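PDB 2QEN: walker-Type ATPase from Pyrococcus abyssi, which binds ADP and a magnesium ion in a P-loop nucleotide site and is probably an ATPase, although its cellular role is unknown. Local coordinates for residues T9-E12 and D13-D16; S21-L24 and E25-L28; K44-L47 and L48-F51; P239-L242 and V243-G246. The protein carries 1 engineered substitution. One frame throughout, in Å; residues are numbered along the deposited sequence.

Contact 1 of 4, residues T9-E12 and D13-D16. With ADP (adenosine-5'-diphosphate), chain C.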
loop_
_atom_site.group_PDB
_atom_site.type_symbol
_atom_site.label_atom_id
_atom_site.label_comp_id
_atom_site.label_asym_id
_atom_site.label_seq_id
_atom_site.Cartn_x
_atom_site.Cartn_y
_atom_site.Cartn_z
ATOM N N THR A 9 3.170 -12.818 -7.034
ATOM C CA THR A 9 4.022 -12.077 -7.970
ATOM C C THR A 9 3.570 -12.148 -9.434
ATOM O O THR A 9 4.096 -11.423 -10.276
ATOM C CB THR A 9 5.502 -12.571 -7.896
ATOM O OG1 THR A 9 5.565 -13.936 -8.322
ATOM C CG2 THR A 9 6.057 -12.473 -6.472
ATOM N N ARG A 10 2.608 -13.016 -9.735
ATOM C CA ARG A 10 2.142 -13.228 -11.107
ATOM C C ARG A 10 0.638 -13.021 -11.219
ATOM O O ARG A 10 -0.094 -13.221 -10.248
ATOM C CB ARG A 10 2.477 -14.650 -11.602
ATOM C CG ARG A 10 3.925 -15.107 -11.411
ATOM C CD ARG A 10 4.201 -16.409 -12.138
ATOM N NE ARG A 10 3.414 -17.545 -11.637
ATOM C CZ ARG A 10 2.476 -18.196 -12.333
ATOM N NH1 ARG A 10 2.173 -17.829 -13.576
ATOM N NH2 ARG A 10 1.829 -19.221 -11.783
ATOM N N ARG A 11 0.201 -12.642 -12.419
ATOM C CA ARG A 11 -1.201 -12.423 -12.758
ATOM C C ARG A 11 -2.087 -13.656 -12.487
ATOM O O ARG A 11 -3.169 -13.514 -11.922
ATOM C CB ARG A 11 -1.319 -11.981 -14.229
ATOM C CG ARG A 11 -2.755 -11.835 -14.752
ATOM C CD ARG A 11 -3.178 -10.362 -14.867
ATOM N NE ARG A 11 -4.529 -10.125 -14.343
ATOM C CZ ARG A 11 -4.792 -9.558 -13.164
ATOM N NH1 ARG A 11 -3.802 -9.146 -12.372
ATOM N NH2 ARG A 11 -6.049 -9.398 -12.777
ATOM N N GLU A 12 -1.629 -14.851 -12.875
ATOM C CA GLU A 12 -2.417 -16.086 -12.702
ATOM C C GLU A 12 -2.573 -16.475 -11.220
ATOM O O GLU A 12 -3.359 -17.357 -10.883
ATOM C CB GLU A 12 -1.864 -17.264 -13.545
ATOM C CG GLU A 12 -2.043 -17.109 -15.083
ATOM C CD GLU A 12 -2.173 -18.439 -15.878
ATOM O OE1 GLU A 12 -2.411 -19.527 -15.288
ATOM O OE2 GLU A 12 -2.047 -18.392 -17.128
ATOM N N ASP A 13 -1.833 -15.793 -10.347
ATOM C CA ASP A 13 -1.888 -16.021 -8.892
ATOM C C ASP A 13 -2.769 -15.018 -8.131
ATOM O O ASP A 13 -2.930 -15.114 -6.919
ATOM C CB ASP A 13 -0.463 -16.039 -8.326
ATOM C CG ASP A 13 0.439 -17.024 -9.063
ATOM O OD1 ASP A 13 -0.094 -17.971 -9.682
ATOM O OD2 ASP A 13 1.676 -16.842 -9.040
ATOM N N ILE A 14 -3.345 -14.072 -8.863
ATOM C CA ILE A 14 -4.160 -12.991 -8.303
ATOM C C ILE A 14 -5.627 -13.264 -8.632
ATOM O O ILE A 14 -5.976 -13.387 -9.807
ATOM C CB ILE A 14 -3.700 -11.587 -8.884
ATOM C CG1 ILE A 14 -2.349 -11.152 -8.280
ATOM C CG2 ILE A 14 -4.764 -10.490 -8.701
ATOM C CD1 ILE A 14 -2.316 -11.173 -6.767
ATOM N N PHE A 15 -6.470 -13.376 -7.599
ATOM C CA PHE A 15 -7.919 -13.480 -7.792
ATOM C C PHE A 15 -8.486 -12.147 -8.282
ATOM O O PHE A 15 -8.168 -11.092 -7.734
ATOM C CB PHE A 15 -8.632 -13.918 -6.504
ATOM C CG PHE A 15 -10.084 -14.305 -6.703
ATOM C CD1 PHE A 15 -10.422 -15.589 -7.122
ATOM C CD2 PHE A 15 -11.114 -13.384 -6.464
ATOM C CE1 PHE A 15 -11.762 -15.954 -7.317
ATOM C CE2 PHE A 15 -12.458 -13.741 -6.643
ATOM C CZ PHE A 15 -12.780 -15.031 -7.075
ATOM N N ASP A 16 -9.344 -12.231 -9.299
ATOM C CA ASP A 16 -9.912 -11.081 -10.031
ATOM C C ASP A 16 -8.963 -9.921 -10.323
ATOM O O ASP A 16 -7.935 -10.108 -10.979
ATOM C CB ASP A 16 -11.205 -10.566 -9.402
ATOM C CG ASP A 16 -12.301 -10.305 -10.460
ATOM O OD1 ASP A 16 -11.985 -9.724 -11.543
ATOM O OD2 ASP A 16 -13.475 -10.705 -10.212
HETATM P PB ADP C . -1.278 -3.884 0.303
HETATM O O1B ADP C . -2.500 -3.260 -0.325
HETATM O O2B ADP C . -0.043 -3.704 -0.551
HETATM O O3B ADP C . -1.036 -3.538 1.749
HETATM P PA ADP C . -0.842 -6.742 -0.317
HETATM O O1A ADP C . -0.758 -6.677 -1.819
HETATM O O2A ADP C . 0.381 -7.039 0.494
HETATM O O3A ADP C . -1.631 -5.454 0.306
HETATM O "O5'" ADP C . -1.970 -7.863 -0.020
HETATM C "C5'" ADP C . -2.148 -8.475 1.261
HETATM C "C4'" ADP C . -2.157 -9.997 1.063
HETATM O "O4'" ADP C . -3.439 -10.434 0.575
HETATM C "C3'" ADP C . -1.166 -10.526 0.026
HETATM O "O3'" ADP C . 0.081 -10.899 0.598
HETATM C "C2'" ADP C . -1.827 -11.766 -0.486
HETATM O "O2'" ADP C . -1.749 -12.706 0.582
HETATM C "C1'" ADP C . -3.282 -11.406 -0.464
HETATM N N9 ADP C . -3.883 -10.852 -1.698
HETATM C C8 ADP C . -4.059 -9.542 -1.953
HETATM N N7 ADP C . -4.713 -9.352 -3.124
HETATM C C5 ADP C . -4.966 -10.568 -3.641
HETATM C C6 ADP C . -5.622 -11.097 -4.854
HETATM N N6 ADP C . -6.156 -10.263 -5.776
HETATM N N1 ADP C . -5.676 -12.444 -5.009
HETATM C C2 ADP C . -5.141 -13.280 -4.113
HETATM N N3 ADP C . -4.550 -12.875 -2.973
HETATM C C4 ADP C . -4.426 -11.556 -2.689
HETATM O O HOH W 1 2.919 -15.598 -7.203
HETATM O O HOH W 2 -6.191 -15.902 -11.381
#
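Arg10 folds back over Asp13, and almost every part of its side chain meets that carboxylate. Arg10 CB already lies 3.5 Å from Asp13 OD2, and CG and CD run on past the same oxygen. A turn about the CG-CD bond (chi3 -63°) then brings the head of the chain back, which places Arg10 NE 3.2 Å from Asp13 OD2. At the tip, Arg10 NH2 reaches Asp13 OD1 at 3.1 Å in a salt bridge. The attraction is purely electrostatic, since the two planar groups stand 84° apart and OD1 is far off the guanidinium plane. A water that accepts from Thr9 N and donates to Asp13 OD2 gives the carboxylate a further partner.

The backbone here makes a tight turn of 3-10 character. Asp13 N donates to Arg10 O and Ile14 N to Arg11 O, each at 3.1 Å, an i to i+3 spacing in both cases. Ile14, which also packs on Ser46, comes out of this turn facing the nucleotide, its CG2 3.2 Å from ADP N6. Phe15 then offers ADP both of its backbone polar groups: its N donates to ADP N1 over 2.9 Å, while its O receives a bond from ADP N6, also 2.9 Å. Its ring goes the other way, edge-to-face on Phe211. One backbone donor and one backbone acceptor thus match the N1 and N6 edge of the base, an arrangement characteristic of an adenine-recognition site in a nucleotide-binding pocket.

Contact 2 of 4, residues S21-L24 and E25-L28. Engineered in segment 21-24: Ser21 (natural residue Phe).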
loop_
_atom_site.group_PDB
_atom_site.type_symbol
_atom_site.label_atom_id
_atom_site.label_comp_id
_atom_site.label_asym_id
_atom_site.label_seq_id
_atom_site.Cartn_x
_atom_site.Cartn_y
_atom_site.Cartn_z
ATOM N N SER A 21 -6.551 -3.782 -12.976
ATOM C CA SER A 21 -5.394 -3.940 -13.855
ATOM C C SER A 21 -5.544 -3.120 -15.155
ATOM O O SER A 21 -4.617 -2.417 -15.558
ATOM C CB SER A 21 -5.159 -5.428 -14.145
ATOM O OG SER A 21 -4.056 -5.605 -15.017
ATOM N N ARG A 22 -6.719 -3.196 -15.773
ATOM C CA ARG A 22 -7.063 -2.394 -16.943
ATOM C C ARG A 22 -6.981 -0.899 -16.633
ATOM O O ARG A 22 -6.397 -0.138 -17.400
ATOM C CB ARG A 22 -8.469 -2.750 -17.466
ATOM C CG ARG A 22 -8.921 -1.897 -18.659
ATOM C CD ARG A 22 -10.349 -2.226 -19.125
ATOM N NE ARG A 22 -11.247 -2.424 -17.987
ATOM C CZ ARG A 22 -11.951 -1.459 -17.395
ATOM N NH1 ARG A 22 -11.882 -0.204 -17.841
ATOM N NH2 ARG A 22 -12.729 -1.756 -16.349
ATOM N N LYS A 23 -7.549 -0.497 -15.498
ATOM C CA LYS A 23 -7.490 0.898 -15.059
ATOM C C LYS A 23 -6.063 1.406 -14.817
ATOM O O LYS A 23 -5.771 2.566 -15.081
ATOM C CB LYS A 23 -8.401 1.139 -13.850
ATOM C CG LYS A 23 -9.909 1.205 -14.238
ATOM C CD LYS A 23 -10.818 1.128 -13.013
ATOM C CE LYS A 23 -12.171 1.807 -13.273
ATOM N NZ LYS A 23 -13.303 0.852 -13.537
ATOM N N LEU A 24 -5.187 0.526 -14.332
ATOM C CA LEU A 24 -3.776 0.831 -14.161
ATOM C C LEU A 24 -3.089 1.021 -15.528
ATOM O O LEU A 24 -2.365 1.996 -15.711
ATOM C CB LEU A 24 -3.088 -0.261 -13.331
ATOM C CG LEU A 24 -1.712 -0.001 -12.716
ATOM C CD1 LEU A 24 -1.670 1.319 -11.967
ATOM C CD2 LEU A 24 -1.341 -1.131 -11.772
ATOM N N GLU A 25 -3.348 0.109 -16.477
ATOM C CA GLU A 25 -2.843 0.220 -17.855
ATOM C C GLU A 25 -3.294 1.515 -18.505
ATOM O O GLU A 25 -2.486 2.202 -19.142
ATOM C CB GLU A 25 -3.330 -0.943 -18.732
ATOM C CG GLU A 25 -2.598 -2.255 -18.501
ATOM C CD GLU A 25 -2.940 -3.337 -19.520
ATOM O OE1 GLU A 25 -3.525 -3.024 -20.588
ATOM O OE2 GLU A 25 -2.618 -4.515 -19.242
ATOM N N GLU A 26 -4.583 1.825 -18.354
ATOM C CA GLU A 26 -5.178 3.049 -18.885
ATOM C C GLU A 26 -4.517 4.303 -18.301
ATOM O O GLU A 26 -4.225 5.251 -19.024
ATOM C CB GLU A 26 -6.698 3.062 -18.659
ATOM C CG GLU A 26 -7.469 2.042 -19.512
ATOM C CD GLU A 26 -8.995 2.012 -19.255
ATOM O OE1 GLU A 26 -9.452 2.531 -18.214
ATOM O OE2 GLU A 26 -9.739 1.461 -20.105
ATOM N N SER A 27 -4.251 4.290 -16.999
ATOM C CA SER A 27 -3.636 5.440 -16.356
ATOM C C SER A 27 -2.215 5.704 -16.860
ATOM O O SER A 27 -1.836 6.855 -17.114
ATOM C CB SER A 27 -3.641 5.293 -14.839
ATOM O OG SER A 27 -3.170 6.492 -14.258
ATOM N N LEU A 28 -1.436 4.633 -17.000
ATOM C CA LEU A 28 -0.103 4.729 -17.597
ATOM C C LEU A 28 -0.147 5.328 -19.004
ATOM O O LEU A 28 0.654 6.215 -19.318
ATOM C CB LEU A 28 0.613 3.383 -17.579
ATOM C CG LEU A 28 1.516 3.190 -16.358
ATOM C CD1 LEU A 28 0.725 2.842 -15.093
ATOM C CD2 LEU A 28 2.572 2.143 -16.639
HETATM O O HOH W 3 -12.015 2.469 -17.171
#
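Arg22 and Glu26, one helical turn apart, form the ionic part of this contact, with Arg22 NH1 3.5 Å from Glu26 OE2 in a long salt bridge. The oxygen sits at the edge of the guanidinium, near its plane, while the carboxylate plane is turned 78° from it. Both chains run side by side, and a bend at chi3 (42°) turns the arginine head toward its mate. A water closes a second path, accepting from Arg22 NH1 and donating to Glu26 OE1, each over 2.8 Å. With Glu26 cut back to alanine, Arg22 would probably lose this charge partner and be freer to turn, and the water would lose an acceptor.

The backbone bonds are those of a regular alpha-helix, i to i+4, from Glu25 N to Ser21 O (3.0 Å) through Leu28 N to Leu24 O (3.1 Å); Ser21 is engineered. Helix 18-30 flanks the parallel sheet of the P-loop fold, with Arg22 and Lys23 on its exposed side and Leu24 and Leu28 packed on strand 33-37.

Leu24 CD1 and Leu28 CD1 meet at 4.2 Å. Two polar ends look to other elements, Glu25 to Arg55 in a salt bridge and Ser27 to Thr34 in a hydrogen bond.

Contact 3 of 4, residues K44-L47 and L48-F51. With MG (magnesium ion), chain B; ADP (adenosine-5'-diphosphate), chain C.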
loop_
_atom_site.group_PDB
_atom_site.type_symbol
_atom_site.label_atom_id
_atom_site.label_comp_id
_atom_site.label_asym_id
_atom_site.label_seq_id
_atom_site.Cartn_x
_atom_site.Cartn_y
_atom_site.Cartn_z
ATOM N N LYS A 44 -2.670 -3.950 -3.027
ATOM C CA LYS A 44 -1.893 -3.056 -3.926
ATOM C C LYS A 44 -0.535 -3.604 -4.348
ATOM O O LYS A 44 -0.203 -3.598 -5.544
ATOM C CB LYS A 44 -1.687 -1.649 -3.313
ATOM C CG LYS A 44 -2.952 -0.911 -2.852
ATOM C CD LYS A 44 -2.613 0.471 -2.284
ATOM C CE LYS A 44 -1.908 0.407 -0.925
ATOM N NZ LYS A 44 -2.689 -0.363 0.147
ATOM N N SER A 45 0.281 -4.050 -3.386
ATOM C CA SER A 45 1.585 -4.637 -3.744
ATOM C C SER A 45 1.443 -5.836 -4.677
ATOM O O SER A 45 2.181 -5.965 -5.662
ATOM C CB SER A 45 2.378 -5.048 -2.510
ATOM O OG SER A 45 2.880 -3.901 -1.854
ATOM N N SER A 46 0.483 -6.698 -4.360
ATOM C CA SER A 46 0.230 -7.910 -5.128
ATOM C C SER A 46 -0.157 -7.605 -6.564
ATOM O O SER A 46 0.393 -8.197 -7.477
ATOM C CB SER A 46 -0.863 -8.746 -4.453
ATOM O OG SER A 46 -0.492 -9.004 -3.109
ATOM N N LEU A 47 -1.106 -6.674 -6.745
ATOM C CA LEU A 47 -1.523 -6.215 -8.066
ATOM C C LEU A 47 -0.337 -5.613 -8.825
ATOM O O LEU A 47 -0.133 -5.918 -9.992
ATOM C CB LEU A 47 -2.664 -5.195 -7.946
ATOM C CG LEU A 47 -3.199 -4.586 -9.250
ATOM C CD1 LEU A 47 -3.975 -5.639 -10.095
ATOM C CD2 LEU A 47 -4.068 -3.363 -8.964
ATOM N N LEU A 48 0.448 -4.783 -8.139
ATOM C CA LEU A 48 1.627 -4.150 -8.731
ATOM C C LEU A 48 2.709 -5.150 -9.164
ATOM O O LEU A 48 3.240 -5.020 -10.272
ATOM C CB LEU A 48 2.206 -3.072 -7.800
ATOM C CG LEU A 48 3.336 -2.212 -8.373
ATOM C CD1 LEU A 48 2.936 -1.534 -9.706
ATOM C CD2 LEU A 48 3.792 -1.190 -7.342
ATOM N N ARG A 49 3.027 -6.138 -8.322
ATOM C CA ARG A 49 3.989 -7.181 -8.702
ATOM C C ARG A 49 3.553 -8.008 -9.916
ATOM O O ARG A 49 4.373 -8.301 -10.793
ATOM C CB ARG A 49 4.290 -8.130 -7.530
ATOM C CG ARG A 49 5.237 -7.555 -6.467
ATOM C CD ARG A 49 5.717 -8.624 -5.495
ATOM N NE ARG A 49 4.610 -9.127 -4.684
ATOM C CZ ARG A 49 4.240 -8.633 -3.510
ATOM N NH1 ARG A 49 4.887 -7.610 -2.963
ATOM N NH2 ARG A 49 3.202 -9.164 -2.883
ATOM N N ALA A 50 2.273 -8.383 -9.952
ATOM C CA ALA A 50 1.677 -9.084 -11.093
ATOM C C ALA A 50 1.744 -8.238 -12.380
ATOM O O ALA A 50 2.075 -8.742 -13.443
ATOM C CB ALA A 50 0.234 -9.454 -10.779
ATOM N N PHE A 51 1.446 -6.949 -12.251
ATOM C CA PHE A 51 1.507 -5.983 -13.354
ATOM C C PHE A 51 2.928 -5.849 -13.915
ATOM O O PHE A 51 3.120 -5.838 -15.131
ATOM C CB PHE A 51 1.023 -4.621 -12.834
ATOM C CG PHE A 51 0.741 -3.603 -13.904
ATOM C CD1 PHE A 51 -0.450 -3.635 -14.615
ATOM C CD2 PHE A 51 1.653 -2.571 -14.159
ATOM C CE1 PHE A 51 -0.729 -2.681 -15.561
ATOM C CE2 PHE A 51 1.383 -1.608 -15.117
ATOM C CZ PHE A 51 0.190 -1.663 -15.829
HETATM MG MG MG B . 1.913 -2.978 0.027
HETATM P PB ADP C . -1.278 -3.884 0.303
HETATM O O1B ADP C . -2.500 -3.260 -0.325
HETATM O O2B ADP C . -0.043 -3.704 -0.551
HETATM O O3B ADP C . -1.036 -3.538 1.749
HETATM P PA ADP C . -0.842 -6.742 -0.317
HETATM O O1A ADP C . -0.758 -6.677 -1.819
HETATM O O2A ADP C . 0.381 -7.039 0.494
HETATM O O3A ADP C . -1.631 -5.454 0.306
HETATM O "O5'" ADP C . -1.970 -7.863 -0.020
HETATM C "C5'" ADP C . -2.148 -8.475 1.261
HETATM C "C4'" ADP C . -2.157 -9.997 1.063
HETATM O "O4'" ADP C . -3.439 -10.434 0.575
HETATM C "C3'" ADP C . -1.166 -10.526 0.026
HETATM O "O3'" ADP C . 0.081 -10.899 0.598
HETATM C "C2'" ADP C . -1.827 -11.766 -0.486
HETATM O "O2'" ADP C . -1.749 -12.706 0.582
HETATM C "C1'" ADP C . -3.282 -11.406 -0.464
HETATM N N9 ADP C . -3.883 -10.852 -1.698
HETATM C C8 ADP C . -4.059 -9.542 -1.953
HETATM N N7 ADP C . -4.713 -9.352 -3.124
HETATM C C5 ADP C . -4.966 -10.568 -3.641
HETATM C C6 ADP C . -5.622 -11.097 -4.854
HETATM N N6 ADP C . -6.156 -10.263 -5.776
HETATM N N1 ADP C . -5.676 -12.444 -5.009
HETATM C C2 ADP C . -5.141 -13.280 -4.113
HETATM N N3 ADP C . -4.550 -12.875 -2.973
HETATM C C4 ADP C . -4.426 -11.556 -2.689
HETATM O O HOH W 4 1.273 -11.026 -2.150
HETATM O O HOH W 5 1.513 -1.110 -0.961
HETATM O O HOH W 6 3.892 -2.562 0.622
HETATM O O HOH W 7 2.229 -4.883 0.901
HETATM O O HOH W 8 1.404 -2.331 2.091
#
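This is a buried, within-helix contact at the start of helix 44-54, where Arg49 lies back over Ser45 and Ser46 while the same turn holds the phosphates of ADP. One face of the Arg49 guanidinium rests on Ser45 O, 4.0 Å above the plane and over its centre. The bend at chi3 (-66°) lays the group there, with NE bonded to Lys8 O. NH2 gives a weak bond to a water at the guanidinium edge; that water also donates to Ser46 OG and is hydrogen-bonded to the ribose O3'. Were Arg49 a leucine, the change would probably cost Lys8 O and this water the donor each has in Arg49 and uncover the Ser45 carbonyl.

Nucleotide contacts line up along the first turn. Lys44 grips a single oxygen twice, its N 2.8 Å and its NZ 2.9 Å from ADP O1B; Ser172 and Gly38 O also bond NZ. Ser45 N donates to ADP O2B over 2.9 Å. Ser46 holds ADP O1A through both its N and its OG, the latter at 2.7 Å. Ser45 OG binds the magnesium ion at 2.3 Å, with ADP O2B and four waters completing six ligands, and Asp135, hydrogen-bonded to that hydroxyl, helps to position it from the second shell. Backbone amides on the phosphates, a lysine on the beta-phosphate and a serine on magnesium are the marks of a Walker A motif, or P-loop.

Contact 4 of 4, residues P239-L242 and V243-G246; sequences PGWL and VVFG. With ADP (adenosine-5'-diphosphate), chain C.
Val243 N donates to Pro239 O over 3.0 Å with an N-H...O angle of 160°, Phe245 N to Trp241 O over 3.0 Å, and Gly246 N likewise to Leu242 O. Between the first two of these rungs, Val244 N to Gly240 O is weak at 3.3 Å, although nearly straight. Trp241 has its NE1 hydrogen-bonded to Asp341.

The ladder spans the first two turns of helix 239-252, part of the helical bundle that lies beside the P-loop core, consistent with the helical lid of related ATPases. Its first turn faces the nucleotide: Pro239 CB sits 3.4 Å from ADP C8, against the base, and Gly240, with no side chain, brings its CA to 3.3 Å from the ribose O4'. Val243, one turn on, adds CG2 at 4.0 Å from ADP C1'.

Packing between side chains of the segment is lighter. With chi1 at 170°, Val244 has CG1 anti to the backbone N and CG2 anti to the carbonyl carbon, where CG2 lies 3.3 Å from Gly240 O and approaches Trp241 CE3 obliquely at 4.3 Å. Further out, Leu242 packs on Phe211 of helix 205-217, Phe245 on Leu235 of helix 225-235, and Trp241 on Ile270 of helix 255-280.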
loop_
_atom_site.group_PDB
_atom_site.type_symbol
_atom_site.label_atom_id
_atom_site.label_comp_id
_atom_site.label_asym_id
_atom_site.label_seq_id
_atom_site.Cartn_x
_atom_site.Cartn_y
_atom_site.Cartn_z
ATOM N N PRO A 239 -8.497 -9.018 1.184
ATOM C CA PRO A 239 -7.827 -10.239 0.745
ATOM C C PRO A 239 -6.759 -10.733 1.722
ATOM O O PRO A 239 -6.572 -11.933 1.833
ATOM C CB PRO A 239 -7.191 -9.832 -0.589
ATOM C CG PRO A 239 -8.011 -8.672 -1.064
ATOM C CD PRO A 239 -8.374 -7.936 0.184
ATOM N N GLY A 240 -6.079 -9.818 2.419
ATOM C CA GLY A 240 -5.052 -10.189 3.396
ATOM C C GLY A 240 -5.604 -11.111 4.474
ATOM O O GLY A 240 -4.992 -12.130 4.801
ATOM N N TRP A 241 -6.784 -10.771 4.995
ATOM C CA TRP A 241 -7.422 -11.575 6.037
ATOM C C TRP A 241 -8.105 -12.838 5.494
ATOM O O TRP A 241 -8.090 -13.883 6.142
ATOM C CB TRP A 241 -8.380 -10.720 6.868
ATOM C CG TRP A 241 -7.734 -9.444 7.442
ATOM C CD1 TRP A 241 -8.221 -8.171 7.346
ATOM C CD2 TRP A 241 -6.505 -9.344 8.192
ATOM N NE1 TRP A 241 -7.373 -7.287 7.983
ATOM C CE2 TRP A 241 -6.315 -7.982 8.507
ATOM C CE3 TRP A 241 -5.552 -10.273 8.621
ATOM C CZ2 TRP A 241 -5.224 -7.530 9.246
ATOM C CZ3 TRP A 241 -4.435 -9.815 9.333
ATOM C CH2 TRP A 241 -4.294 -8.454 9.647
ATOM N N LEU A 242 -8.669 -12.744 4.293
ATOM C CA LEU A 242 -9.277 -13.900 3.619
ATOM C C LEU A 242 -8.270 -15.030 3.337
ATOM O O LEU A 242 -8.614 -16.209 3.440
ATOM C CB LEU A 242 -9.990 -13.471 2.325
ATOM C CG LEU A 242 -11.240 -12.564 2.413
ATOM C CD1 LEU A 242 -11.694 -12.111 1.023
ATOM C CD2 LEU A 242 -12.387 -13.206 3.165
ATOM N N VAL A 243 -7.044 -14.657 2.970
ATOM C CA VAL A 243 -5.943 -15.622 2.789
ATOM C C VAL A 243 -5.450 -16.239 4.111
ATOM O O VAL A 243 -5.235 -17.443 4.172
ATOM C CB VAL A 243 -4.754 -15.038 1.964
ATOM C CG1 VAL A 243 -3.538 -15.992 1.983
ATOM C CG2 VAL A 243 -5.171 -14.786 0.520
ATOM N N VAL A 244 -5.262 -15.431 5.149
ATOM C CA VAL A 244 -4.885 -15.940 6.485
ATOM C C VAL A 244 -5.922 -16.958 6.980
ATOM O O VAL A 244 -5.560 -18.020 7.489
ATOM C CB VAL A 244 -4.754 -14.796 7.552
ATOM C CG1 VAL A 244 -4.615 -15.381 8.967
ATOM C CG2 VAL A 244 -3.572 -13.843 7.218
ATOM N N PHE A 245 -7.200 -16.618 6.843
ATOM C CA PHE A 245 -8.296 -17.530 7.191
ATOM C C PHE A 245 -8.243 -18.844 6.388
ATOM O O PHE A 245 -8.357 -19.925 6.961
ATOM C CB PHE A 245 -9.656 -16.846 7.015
ATOM C CG PHE A 245 -10.822 -17.774 7.246
ATOM C CD1 PHE A 245 -11.207 -18.113 8.556
ATOM C CD2 PHE A 245 -11.510 -18.337 6.159
ATOM C CE1 PHE A 245 -12.252 -19.004 8.777
ATOM C CE2 PHE A 245 -12.543 -19.244 6.373
ATOM C CZ PHE A 245 -12.934 -19.566 7.669
ATOM N N GLY A 246 -8.066 -18.740 5.068
ATOM C CA GLY A 246 -7.997 -19.908 4.195
ATOM C C GLY A 246 -6.884 -20.861 4.614
ATOM O O GLY A 246 -7.116 -22.036 4.784
HETATM P PB ADP C . -1.278 -3.884 0.303
HETATM O O1B ADP C . -2.500 -3.260 -0.325
HETATM O O2B ADP C . -0.043 -3.704 -0.551
HETATM O O3B ADP C . -1.036 -3.538 1.749
HETATM P PA ADP C . -0.842 -6.742 -0.317
HETATM O O1A ADP C . -0.758 -6.677 -1.819
HETATM O O2A ADP C . 0.381 -7.039 0.494
HETATM O O3A ADP C . -1.631 -5.454 0.306
HETATM O "O5'" ADP C . -1.970 -7.863 -0.020
HETATM C "C5'" ADP C . -2.148 -8.475 1.261
HETATM C "C4'" ADP C . -2.157 -9.997 1.063
HETATM O "O4'" ADP C . -3.439 -10.434 0.575
HETATM C "C3'" ADP C . -1.166 -10.526 0.026
HETATM O "O3'" ADP C . 0.081 -10.899 0.598
HETATM C "C2'" ADP C . -1.827 -11.766 -0.486
HETATM O "O2'" ADP C . -1.749 -12.706 0.582
HETATM C "C1'" ADP C . -3.282 -11.406 -0.464
HETATM N N9 ADP C . -3.883 -10.852 -1.698
HETATM C C8 ADP C . -4.059 -9.542 -1.953
HETATM N N7 ADP C . -4.713 -9.352 -3.124
HETATM C C5 ADP C . -4.966 -10.568 -3.641
HETATM C C6 ADP C . -5.622 -11.097 -4.854
HETATM N N6 ADP C . -6.156 -10.263 -5.776
HETATM N N1 ADP C . -5.676 -12.444 -5.009
HETATM C C2 ADP C . -5.141 -13.280 -4.113
HETATM N N3 ADP C . -4.550 -12.875 -2.973
HETATM C C4 ADP C . -4.426 -11.556 -2.689
#

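Overall arrangement
Contacts 1, 3 and 4 converge on ADP, while contact 2 stands back from it. Contacts 3 and 4 are buried, contact 2 is partly so, and contact 1 lies at the surface. The division of labour follows position: 13-16 reads the base through backbone, 44-47 binds phosphates and magnesium with a lysine, backbone amides and serine hydroxyls, and 239-246 adds apolar atoms against base and ribose. Contact 1 leans on contact 3, Ile14 CD1 lying 3.7 Å from Ser46 CB. Contact 2 meets contact 3 through Phe51, whose CE1 is 3.5 Å from Glu25 CG. Contact 4 touches none of the others; its nearest atoms are about 7 Å from contacts 1 and 3.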